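Cellulase (Uncultured bacterium, PDB 6XSO) probably hydrolyses internal beta-1,4 linkages in cellulose and related plant polysaccharides such as xylan, as a broad-specificity family 5 endoglucanase. Local coordinates at residues A41-A44 with T45-W48; G126-D130 with A131-W135; Q145-A148 with K149-L153; T311-V314 with D315-E318. All coordinates share one frame; numbering follows the deposited sequence. Where two conformers were deposited one is given.

All four contacts are local ones at the periphery of an eight-stranded beta/alpha barrel. Contacts 1, 2 and 4 lie in loops that follow the first, third and seventh strands, whereas contact 3 belongs to helix 140-161, between the third and fourth. Contacts 1, 3 and 4 are surface contacts; contact 2 is partly buried. Contacts 1 and 2 touch, Ala44 and Thr45 packing on Ala131 and Asn42 on Phe132, and Trp135 of contact 2 packs on Asn146, Tyr150 and Leu153 of contact 3. Contact 4 stands apart. Carboxylates accept from backbone N-H groups in the first two, a lysine and glutamate run alongside in the third, and backbone and water dominate the fourth.

Contact 1: A41-A44 with T45-W48; sequences ANDA and TKTW. With NA (sodium ion), chain D.
Asp43 grips Thr45 through a single carboxylate oxygen. Its OD1 accepts two bonds, from Thr45 OG1 at 2.7 Å and from Thr45 N at 3.0 Å, and both donors stand on the same face of the carboxylate, above its plane. The aspartate takes its CG anti to its own backbone N (chi1 -178°), which swings the carboxylate over the turn, while Thr45 sets OG1 between its backbone N and carbonyl carbon (chi1 72°), turned in toward the acid. In the loop between strand 31-34 and helix 51-55, this is an Asx turn combined with a type I beta turn from Asp43 to Lys46, the latter closed by Lys46 N on Asp43 O at 3.0 Å. The lysine chain, bent at chi2 and chi4, crosses the other carboxylate oxygen with its methylenes: Lys46 CG lies 3.3 Å from Asp43 OD2, but NZ stays 4.5 Å from that oxygen, beyond a salt bridge. Nearby, Trp48 brings CH2 to 4.1 Å from Asp43 CB. Water 1, in the plane of the indole at its edge, accepts from Trp48 NE1 and donates to Ala41 O. Trp48 O binds the sodium ion at 2.3 Å, and five waters complete the shell. Outside, Gln87 NE2 also bonds to Asp43 O. Without the carboxylate, as with an alanine here, Thr45 N and OG1 would probably lose their shared acceptor and the turn would be freer to open. The chemistry implies a turn held chiefly by directed hydrogen bonds, with the lysine's charge probably adding only a weak attraction.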
loop_
_atom_site.group_PDB
_atom_site.type_symbol
_atom_site.label_atom_id
_atom_site.label_comp_id
_atom_site.label_asym_id
_atom_site.label_seq_id
_atom_site.Cartn_x
_atom_site.Cartn_y
_atom_site.Cartn_z
ATOM N N ALA A 41 11.756 -0.547 -6.190
ATOM C CA ALA A 41 13.187 -0.630 -5.945
ATOM C C ALA A 41 13.869 0.683 -6.312
ATOM O O ALA A 41 13.463 1.387 -7.239
ATOM C CB ALA A 41 13.805 -1.758 -6.770
ATOM N N ASN A 42 14.927 1.005 -5.576
ATOM C CA ASN A 42 15.650 2.252 -5.798
ATOM C C ASN A 42 17.039 2.132 -5.195
ATOM O O ASN A 42 17.256 1.359 -4.255
ATOM C CB ASN A 42 14.882 3.448 -5.204
ATOM C CG ASN A 42 14.867 3.449 -3.685
ATOM O OD1 ASN A 42 15.618 4.208 -3.059
ATOM N ND2 ASN A 42 14.019 2.618 -3.088
ATOM N N ASP A 43 17.964 2.915 -5.734
ATOM C CA ASP A 43 19.327 2.987 -5.218
ATOM C C ASP A 43 19.806 4.415 -5.427
ATOM O O ASP A 43 20.109 4.811 -6.554
ATOM C CB ASP A 43 20.221 1.997 -5.950
ATOM C CG ASP A 43 21.641 1.987 -5.431
ATOM O OD1 ASP A 43 22.027 2.928 -4.701
ATOM O OD2 ASP A 43 22.375 1.035 -5.772
ATOM N N ALA A 44 19.854 5.199 -4.345
ATOM C CA ALA A 44 20.160 6.617 -4.484
ATOM C C ALA A 44 21.562 6.873 -5.020
ATOM O O ALA A 44 21.848 7.999 -5.459
ATOM C CB ALA A 44 19.987 7.322 -3.138
ATOM N N THR A 45 22.448 5.871 -4.991
ATOM C CA THR A 45 23.810 6.048 -5.484
ATOM C C THR A 45 23.908 5.881 -6.990
ATOM O O THR A 45 24.996 6.067 -7.546
ATOM C CB THR A 45 24.777 5.048 -4.834
ATOM O OG1 THR A 45 24.548 3.729 -5.354
ATOM C CG2 THR A 45 24.620 5.056 -3.326
ATOM N N LYS A 46 22.812 5.505 -7.645
ATOM C CA LYS A 46 22.793 5.241 -9.068
ATOM C C LYS A 46 21.853 6.217 -9.764
ATOM O O LYS A 46 20.981 6.832 -9.142
ATOM C CB LYS A 46 22.303 3.819 -9.379
ATOM C CG LYS A 46 22.958 2.714 -8.583
ATOM C CD LYS A 46 24.139 2.104 -9.312
ATOM C CE LYS A 46 24.420 0.702 -8.780
ATOM N NZ LYS A 46 25.867 0.502 -8.479
ATOM N N THR A 47 22.069 6.350 -11.069
ATOM C CA THR A 47 21.180 7.040 -11.997
ATOM C C THR A 47 20.797 6.021 -13.059
ATOM O O THR A 47 21.659 5.288 -13.553
ATOM C CB THR A 47 21.908 8.233 -12.623
ATOM O OG1 THR A 47 22.265 9.167 -11.590
ATOM C CG2 THR A 47 21.042 8.943 -13.655
ATOM N N TRP A 48 19.510 5.951 -13.384
ATOM C CA TRP A 48 19.038 4.989 -14.361
ATOM C C TRP A 48 19.009 5.576 -15.767
ATOM O O TRP A 48 18.753 6.767 -15.961
ATOM C CB TRP A 48 17.614 4.557 -14.032
ATOM C CG TRP A 48 17.344 4.054 -12.649
ATOM C CD1 TRP A 48 16.273 4.371 -11.877
ATOM C CD2 TRP A 48 18.140 3.144 -11.879
ATOM N NE1 TRP A 48 16.326 3.692 -10.683
ATOM C CE2 TRP A 48 17.477 2.951 -10.650
ATOM C CE3 TRP A 48 19.352 2.485 -12.104
ATOM C CZ2 TRP A 48 17.980 2.116 -9.649
ATOM C CZ3 TRP A 48 19.847 1.646 -11.101
ATOM C CH2 TRP A 48 19.161 1.473 -9.897
HETATM NA NA NA D . 16.939 8.021 -16.543
HETATM O O HOH W 1 14.291 3.865 -8.452
HETATM O O HOH W 2 18.032 8.823 -18.559
HETATM O O HOH W 3 17.738 9.642 -14.856
HETATM O O HOH W 4 15.410 9.355 -17.514
HETATM O O HOH W 5 15.372 7.612 -14.893
HETATM O O HOH W 6 16.010 6.017 -17.442
#

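Contact 2: G126-D130 with A131-W135; sequences GADKD and AFKSW
Asp128 and Lys133 cross at an angle, the carboxylate resting on the lysine's aliphatic chain: Asp128 OD1 lies 3.1 Å from Lys133 CG, and OD2 3.7 Å from Lys133 CE. The chain of Lys133 is extended, which carries NZ past the acid to 4.9 Å from Asp128 OD2. OD1 instead accepts from Ser134 N, met nearly along its C-O axis, and forms a salt bridge with Lys137, which also bonds to Ser134 OG. The hydroxyl of Ser134 turns back to donate to Gly126 O at 2.7 Å. In the loop between strand 116-119 and helix 140-161, the chain forms a hairpin-like type II' beta turn, Lys129 to Phe132, whose ends make one antiparallel hydrogen-bonded pair: Lys129 N to Phe132 O at 2.8 Å and Phe132 N to Lys129 O at 2.9 Å. A lysine in place of Asp128 would probably leave Ser134 N without its acceptor and set a like charge against Lys137. Phe132 lays its ring back along the other arm, CG lying opposite the backbone N (chi1 172°); Ala127 O meets it at the edge, in plane, 3.3 Å from CE1, while Ser134 N stands over one face, toward the rim. Asn42 and Tyr86 also touch it. Lys129 NZ forms a salt bridge with Asp130 OD2 from above the carboxylate plane, and water 7 donates to Asp130 O and Phe132 O.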
loop_
_atom_site.group_PDB
_atom_site.type_symbol
_atom_site.label_atom_id
_atom_site.label_comp_id
_atom_site.label_asym_id
_atom_site.label_seq_id
_atom_site.Cartn_x
_atom_site.Cartn_y
_atom_site.Cartn_z
ATOM N N GLY A 126 9.864 7.197 3.719
ATOM C CA GLY A 126 10.459 6.162 4.535
ATOM C C GLY A 126 11.662 6.620 5.327
ATOM O O GLY A 126 11.999 7.808 5.397
ATOM N N ALA A 127 12.309 5.652 5.968
ATOM C CA ALA A 127 13.417 5.940 6.864
ATOM C C ALA A 127 14.701 6.235 6.095
ATOM O O ALA A 127 15.130 5.447 5.239
ATOM C CB ALA A 127 13.633 4.743 7.793
ATOM N N ASP A 128 15.318 7.365 6.414
ATOM C CA ASP A 128 16.622 7.685 5.858
ATOM C C ASP A 128 17.635 6.615 6.228
ATOM O O ASP A 128 17.632 6.100 7.351
ATOM C CB ASP A 128 17.142 8.995 6.438
ATOM C CG ASP A 128 16.214 10.159 6.211
ATOM O OD1 ASP A 128 15.490 10.159 5.190
ATOM O OD2 ASP A 128 16.249 11.078 7.066
ATOM N N LYS A 129 18.549 6.325 5.305
ATOM C CA LYS A 129 19.591 5.337 5.569
ATOM C C LYS A 129 20.714 5.540 4.572
ATOM O O LYS A 129 20.505 5.379 3.365
ATOM C CB LYS A 129 19.006 3.923 5.442
ATOM C CG LYS A 129 19.998 2.780 5.560
ATOM C CD LYS A 129 20.735 2.793 6.885
ATOM C CE LYS A 129 21.265 1.404 7.228
ATOM N NZ LYS A 129 21.642 0.623 6.015
ATOM N N ASP A 130 21.897 5.891 5.073
ATOM C CA ASP A 130 23.103 6.058 4.256
ATOM C C ASP A 130 22.811 7.085 3.172
ATOM O O ASP A 130 22.435 8.220 3.513
ATOM C CB ASP A 130 23.563 4.677 3.791
ATOM C CG ASP A 130 23.946 3.778 4.944
ATOM O OD1 ASP A 130 24.529 4.287 5.924
ATOM O OD2 ASP A 130 23.653 2.566 4.869
ATOM N N ALA A 131 22.967 6.759 1.890
ATOM C CA ALA A 131 22.751 7.720 0.818
ATOM C C ALA A 131 21.279 8.005 0.557
ATOM O O ALA A 131 20.966 8.972 -0.147
ATOM C CB ALA A 131 23.398 7.209 -0.474
ATOM N N PHE A 132 20.376 7.209 1.117
ATOM C CA PHE A 132 18.949 7.381 0.891
ATOM C C PHE A 132 18.376 8.354 1.915
ATOM O O PHE A 132 18.534 8.156 3.128
ATOM C CB PHE A 132 18.237 6.037 0.994
ATOM C CG PHE A 132 16.746 6.141 0.953
ATOM C CD1 PHE A 132 16.006 6.088 2.119
ATOM C CD2 PHE A 132 16.083 6.305 -0.254
ATOM C CE1 PHE A 132 14.634 6.196 2.082
ATOM C CE2 PHE A 132 14.706 6.404 -0.297
ATOM C CZ PHE A 132 13.977 6.346 0.874
ATOM N N LYS A 133 17.736 9.416 1.428
ATOM C CA LYS A 133 16.979 10.335 2.275
ATOM C C LYS A 133 15.635 10.554 1.595
ATOM O O LYS A 133 15.579 11.124 0.501
ATOM C CB LYS A 133 17.687 11.674 2.486
ATOM C CG LYS A 133 17.151 12.361 3.747
ATOM C CD LYS A 133 17.677 13.770 3.996
ATOM C CE LYS A 133 17.465 14.144 5.461
ATOM N NZ LYS A 133 17.512 15.608 5.726
ATOM N N SER A 134 14.555 10.095 2.221
ATOM C CA SER A 134 13.245 10.207 1.595
ATOM C C SER A 134 12.843 11.674 1.489
ATOM O O SER A 134 13.128 12.479 2.382
ATOM C CB SER A 134 12.206 9.455 2.418
ATOM O OG SER A 134 12.177 9.936 3.747
ATOM N N TRP A 135 12.172 12.025 0.392
ATOM C CA TRP A 135 11.818 13.421 0.167
ATOM C C TRP A 135 10.444 13.795 0.704
ATOM O O TRP A 135 10.207 14.983 0.959
ATOM C CB TRP A 135 11.971 13.823 -1.305
ATOM C CG TRP A 135 11.039 13.223 -2.298
ATOM C CD1 TRP A 135 11.165 12.015 -2.909
ATOM C CD2 TRP A 135 9.855 13.826 -2.845
ATOM N NE1 TRP A 135 10.120 11.806 -3.785
ATOM C CE2 TRP A 135 9.320 12.921 -3.776
ATOM C CE3 TRP A 135 9.199 15.044 -2.636
ATOM C CZ2 TRP A 135 8.154 13.188 -4.491
ATOM C CZ3 TRP A 135 8.043 15.306 -3.346
ATOM C CH2 TRP A 135 7.539 14.384 -4.269
HETATM O O HOH W 7 20.476 9.500 4.829
#

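Contact 3: Q145-A148 with K149-L153; sequences QNKA and KYEYL
Lys147 and Glu151, one helical turn apart, lie side by side and point the same way in the lysine conformer described here; a second one exists, so this pairing is not firmly fixed. The touching is done by methylenes of the lysine against one carboxylate oxygen: Glu151 OE2 is 3.3 Å from Lys147 CE and 3.5 Å from Lys147 CG. The ammonium stops short, with Lys147 NZ 4.0 Å from OE2, beyond a salt bridge. Both chains are extended beyond CG, but they leave the helix differently: Lys147 has CG opposite its backbone N (chi1 167°), whereas in Glu151 it lies across from the carbonyl carbon (chi1 -69°), and this lets the glutamate lean back over the preceding turn. The backbone of helix 140-161 is held by Tyr150 N on Asn146 O and Glu151 N on Lys147 O, both at 2.9 Å. Water 8 bridges Gln145 O and Lys149 N. Farther out, Ser212 of helix 196-219 bonds through OG to Glu151 OE2 and helps to position the carboxylate, while Tyr150 bonds through OH to Ser172 O and meets Tyr209 and Trp154 edge-to-face. Lys149 NZ reaches Ala91 O. Thus the helix, one of the outer layer of the barrel, faces its neighbour with Tyr150 and Glu151. With OE2 already bonded to a serine, the lysine, in this conformer at least, probably contributes a diffuse electrostatic attraction and hydrocarbon cover rather than a directed bond.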
loop_
_atom_site.group_PDB
_atom_site.type_symbol
_atom_site.label_atom_id
_atom_site.label_comp_id
_atom_site.label_asym_id
_atom_site.label_seq_id
_atom_site.Cartn_x
_atom_site.Cartn_y
_atom_site.Cartn_z
ATOM N N GLN A 145 7.051 22.816 1.834
ATOM C CA GLN A 145 8.061 22.954 0.794
ATOM C C GLN A 145 7.723 22.121 -0.438
ATOM O O GLN A 145 7.920 22.571 -1.570
ATOM C CB GLN A 145 9.415 22.506 1.345
ATOM C CG GLN A 145 10.521 22.442 0.309
ATOM C CD GLN A 145 11.787 21.797 0.844
ATOM O OE1 GLN A 145 12.495 22.376 1.674
ATOM N NE2 GLN A 145 12.070 20.586 0.378
ATOM N N ASN A 146 7.206 20.912 -0.232
ATOM C CA ASN A 146 7.075 19.919 -1.297
ATOM C C ASN A 146 5.650 19.743 -1.807
ATOM O O ASN A 146 5.433 18.946 -2.737
ATOM C CB ASN A 146 7.606 18.577 -0.786
ATOM C CG ASN A 146 9.106 18.567 -0.655
ATOM O OD1 ASN A 146 9.803 19.319 -1.313
ATOM N ND2 ASN A 146 9.607 17.716 0.218
ATOM N N LYS A 147 4.687 20.474 -1.241
ATOM C CA LYS A 147 3.288 20.348 -1.649
ATOM C C LYS A 147 3.131 20.474 -3.161
ATOM O O LYS A 147 2.453 19.665 -3.797
ATOM C CB LYS A 147 2.475 21.433 -0.929
ATOM C CG LYS A 147 1.062 21.649 -1.460
ATOM C CD LYS A 147 0.305 22.734 -0.683
ATOM C CE LYS A 147 -0.961 23.140 -1.428
ATOM N NZ LYS A 147 -2.056 23.591 -0.525
ATOM N N ALA A 148 3.747 21.493 -3.757
ATOM C CA ALA A 148 3.563 21.721 -5.189
ATOM C C ALA A 148 4.098 20.559 -6.020
ATOM O O ALA A 148 3.445 20.111 -6.969
ATOM C CB ALA A 148 4.238 23.025 -5.605
ATOM N N LYS A 149 5.287 20.057 -5.683
ATOM C CA LYS A 149 5.862 18.949 -6.447
ATOM C C LYS A 149 5.046 17.674 -6.269
ATOM O O LYS A 149 4.835 16.919 -7.230
ATOM C CB LYS A 149 7.301 18.686 -5.998
ATOM C CG LYS A 149 8.133 17.916 -7.007
ATOM C CD LYS A 149 8.989 18.879 -7.840
ATOM C CE LYS A 149 10.299 19.221 -7.138
ATOM N NZ LYS A 149 11.247 19.934 -8.037
ATOM N N TYR A 150 4.617 17.406 -5.030
ATOM C CA TYR A 150 3.802 16.231 -4.737
ATOM C C TYR A 150 2.470 16.276 -5.475
ATOM O O TYR A 150 2.045 15.273 -6.064
ATOM C CB TYR A 150 3.590 16.140 -3.224
ATOM C CG TYR A 150 2.693 15.020 -2.785
ATOM C CD1 TYR A 150 1.357 15.247 -2.480
ATOM C CD2 TYR A 150 3.187 13.739 -2.625
ATOM C CE1 TYR A 150 0.532 14.223 -2.061
ATOM C CE2 TYR A 150 2.359 12.717 -2.223
ATOM C CZ TYR A 150 1.044 12.972 -1.938
ATOM O OH TYR A 150 0.188 11.986 -1.521
ATOM N N GLU A 151 1.796 17.427 -5.459
ATOM C CA GLU A 151 0.568 17.577 -6.235
ATOM C C GLU A 151 0.828 17.374 -7.726
ATOM O O GLU A 151 0.029 16.729 -8.411
ATOM C CB GLU A 151 -0.103 18.927 -5.946
ATOM C CG GLU A 151 -0.681 19.009 -4.534
ATOM C CD GLU A 151 -1.546 20.236 -4.266
ATOM O OE1 GLU A 151 -1.931 20.951 -5.211
ATOM O OE2 GLU A 151 -1.858 20.483 -3.077
ATOM N N TYR A 152 1.941 17.907 -8.250
ATOM C CA TYR A 152 2.242 17.719 -9.672
ATOM C C TYR A 152 2.471 16.249 -9.998
ATOM O O TYR A 152 2.021 15.759 -11.049
ATOM C CB TYR A 152 3.454 18.577 -10.061
ATOM C CG TYR A 152 3.960 18.467 -11.490
ATOM C CD1 TYR A 152 5.311 18.540 -11.749
ATOM C CD2 TYR A 152 3.093 18.301 -12.562
ATOM C CE1 TYR A 152 5.801 18.462 -13.031
ATOM C CE2 TYR A 152 3.576 18.214 -13.864
ATOM C CZ TYR A 152 4.930 18.282 -14.086
ATOM O OH TYR A 152 5.428 18.224 -15.390
ATOM N N LEU A 153 3.171 15.531 -9.119
ATOM C CA LEU A 153 3.347 14.092 -9.322
ATOM C C LEU A 153 2.006 13.374 -9.406
ATOM O O LEU A 153 1.786 12.561 -10.314
ATOM C CB LEU A 153 4.220 13.516 -8.214
ATOM C CG LEU A 153 4.414 12.005 -8.183
ATOM C CD1 LEU A 153 4.996 11.529 -9.487
ATOM C CD2 LEU A 153 5.306 11.624 -7.005
HETATM O O HOH W 8 7.293 21.704 -4.170
#

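Contact 4: T311-V314 with D315-E318; sequences TSNV and DAKE
Asn313 carries its amide anti to its own carbonyl carbon (chi1 -72°), which brings its side chain alongside Ala316: Asn313 OD1 lies 3.9 Å from Ala316 CB, and Asn313 CB 4.0 Å from the same methyl. Val314 has CG1 placed between its backbone N and carbonyl carbon (chi1 64°), close over the next peptide, with CG1 3.1 Å from Asp315 N. Val314 and Asp315 then lie side by side and point the same way, their contact made by the valine's CG1 methyl and the acid's OD1, which also sits 3.5 Å from Val314 O. The chain here makes two successive type I beta turns, Thr311 to Val314 and Asn313 to Ala316, which share Asn313 and Val314. The first is closed by Val314 N on Thr311 O at 3.1 Å, the second by Ala316 N on Asn313 O at 3.0 Å. Two waters bridge backbone atoms of the bend. Water 9 donates to Ser312 O and accepts from Asp315 N, spanning both turns, while water 10 donates to Val314 O and Ala316 O. Asn313 CB also comes near Glu318 O, beyond the second turn. The amide nitrogen of Asn313 has its partner farther on: ND2 bonds to Asp320 OD1, and Thr311 OG1 to Asp320 OD2. The two turns thus link strand 304-309, the seventh of the barrel, to helix 320-323, with Asp320 at the start of that helix bonded to both Thr311 and Asn313, and Val314 touching Tyr271, just past strand 264-270.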
loop_
_atom_site.group_PDB
_atom_site.type_symbol
_atom_site.label_atom_id
_atom_site.label_comp_id
_atom_site.label_asym_id
_atom_site.label_seq_id
_atom_site.Cartn_x
_atom_site.Cartn_y
_atom_site.Cartn_z
ATOM N N THR A 311 4.567 -11.687 9.085
ATOM C CA THR A 311 4.914 -11.654 10.498
ATOM C C THR A 311 6.144 -10.782 10.690
ATOM O O THR A 311 6.786 -10.349 9.731
ATOM C CB THR A 311 5.200 -13.046 11.057
ATOM O OG1 THR A 311 6.389 -13.551 10.436
ATOM C CG2 THR A 311 4.033 -13.966 10.809
ATOM N N SER A 312 6.490 -10.554 11.957
ATOM C CA SER A 312 7.578 -9.642 12.276
ATOM C C SER A 312 8.925 -10.135 11.775
ATOM O O SER A 312 9.847 -9.331 11.630
ATOM C CB SER A 312 7.649 -9.444 13.790
ATOM O OG SER A 312 8.014 -10.656 14.437
ATOM N N ASN A 313 9.063 -11.427 11.494
ATOM C CA ASN A 313 10.323 -11.980 11.021
ATOM C C ASN A 313 10.372 -12.141 9.501
ATOM O O ASN A 313 11.256 -12.830 8.989
ATOM C CB ASN A 313 10.596 -13.311 11.725
ATOM C CG ASN A 313 10.971 -13.131 13.191
ATOM O OD1 ASN A 313 11.678 -12.186 13.571
ATOM N ND2 ASN A 313 10.498 -14.044 14.031
ATOM N N VAL A 314 9.471 -11.481 8.774
ATOM C CA VAL A 314 9.442 -11.583 7.315
ATOM C C VAL A 314 10.813 -11.314 6.696
ATOM O O VAL A 314 11.204 -11.966 5.721
ATOM C CB VAL A 314 8.350 -10.653 6.741
ATOM C CG1 VAL A 314 8.650 -9.187 7.015
ATOM C CG2 VAL A 314 8.159 -10.923 5.246
ATOM N N ASP A 315 11.557 -10.354 7.236
ATOM C CA ASP A 315 12.842 -9.956 6.665
ATOM C C ASP A 315 14.025 -10.438 7.497
ATOM O O ASP A 315 15.158 -10.001 7.261
ATOM C CB ASP A 315 12.899 -8.430 6.490
ATOM C CG ASP A 315 12.213 -7.946 5.202
ATOM O OD1 ASP A 315 11.829 -8.772 4.354
ATOM O OD2 ASP A 315 12.069 -6.721 5.029
ATOM N N ALA A 316 13.800 -11.315 8.466
ATOM C CA ALA A 316 14.874 -11.763 9.337
ATOM C C ALA A 316 15.662 -12.884 8.667
ATOM O O ALA A 316 15.207 -13.519 7.712
ATOM C CB ALA A 316 14.309 -12.248 10.675
ATOM N N LYS A 317 16.871 -13.123 9.175
ATOM C CA LYS A 317 17.675 -14.194 8.597
ATOM C C LYS A 317 16.986 -15.540 8.770
ATOM O O LYS A 317 17.096 -16.409 7.900
ATOM C CB LYS A 317 19.086 -14.197 9.180
ATOM C CG LYS A 317 19.198 -14.628 10.621
ATOM C CD LYS A 317 20.645 -14.492 11.113
ATOM C CE LYS A 317 21.574 -15.547 10.510
ATOM N NZ LYS A 317 21.616 -16.804 11.317
ATOM N N GLU A 318 16.243 -15.717 9.864
ATOM C CA GLU A 318 15.389 -16.886 10.057
ATOM C C GLU A 318 13.948 -16.392 10.099
ATOM O O GLU A 318 13.545 -15.727 11.060
ATOM C CB GLU A 318 15.747 -17.621 11.349
ATOM C CG GLU A 318 15.045 -18.972 11.483
ATOM C CD GLU A 318 15.201 -19.614 12.860
ATOM O OE1 GLU A 318 15.158 -18.892 13.882
ATOM O OE2 GLU A 318 15.347 -20.855 12.919
HETATM O O HOH W 9 11.437 -8.719 9.559
HETATM O O HOH W 10 13.867 -12.852 4.972
#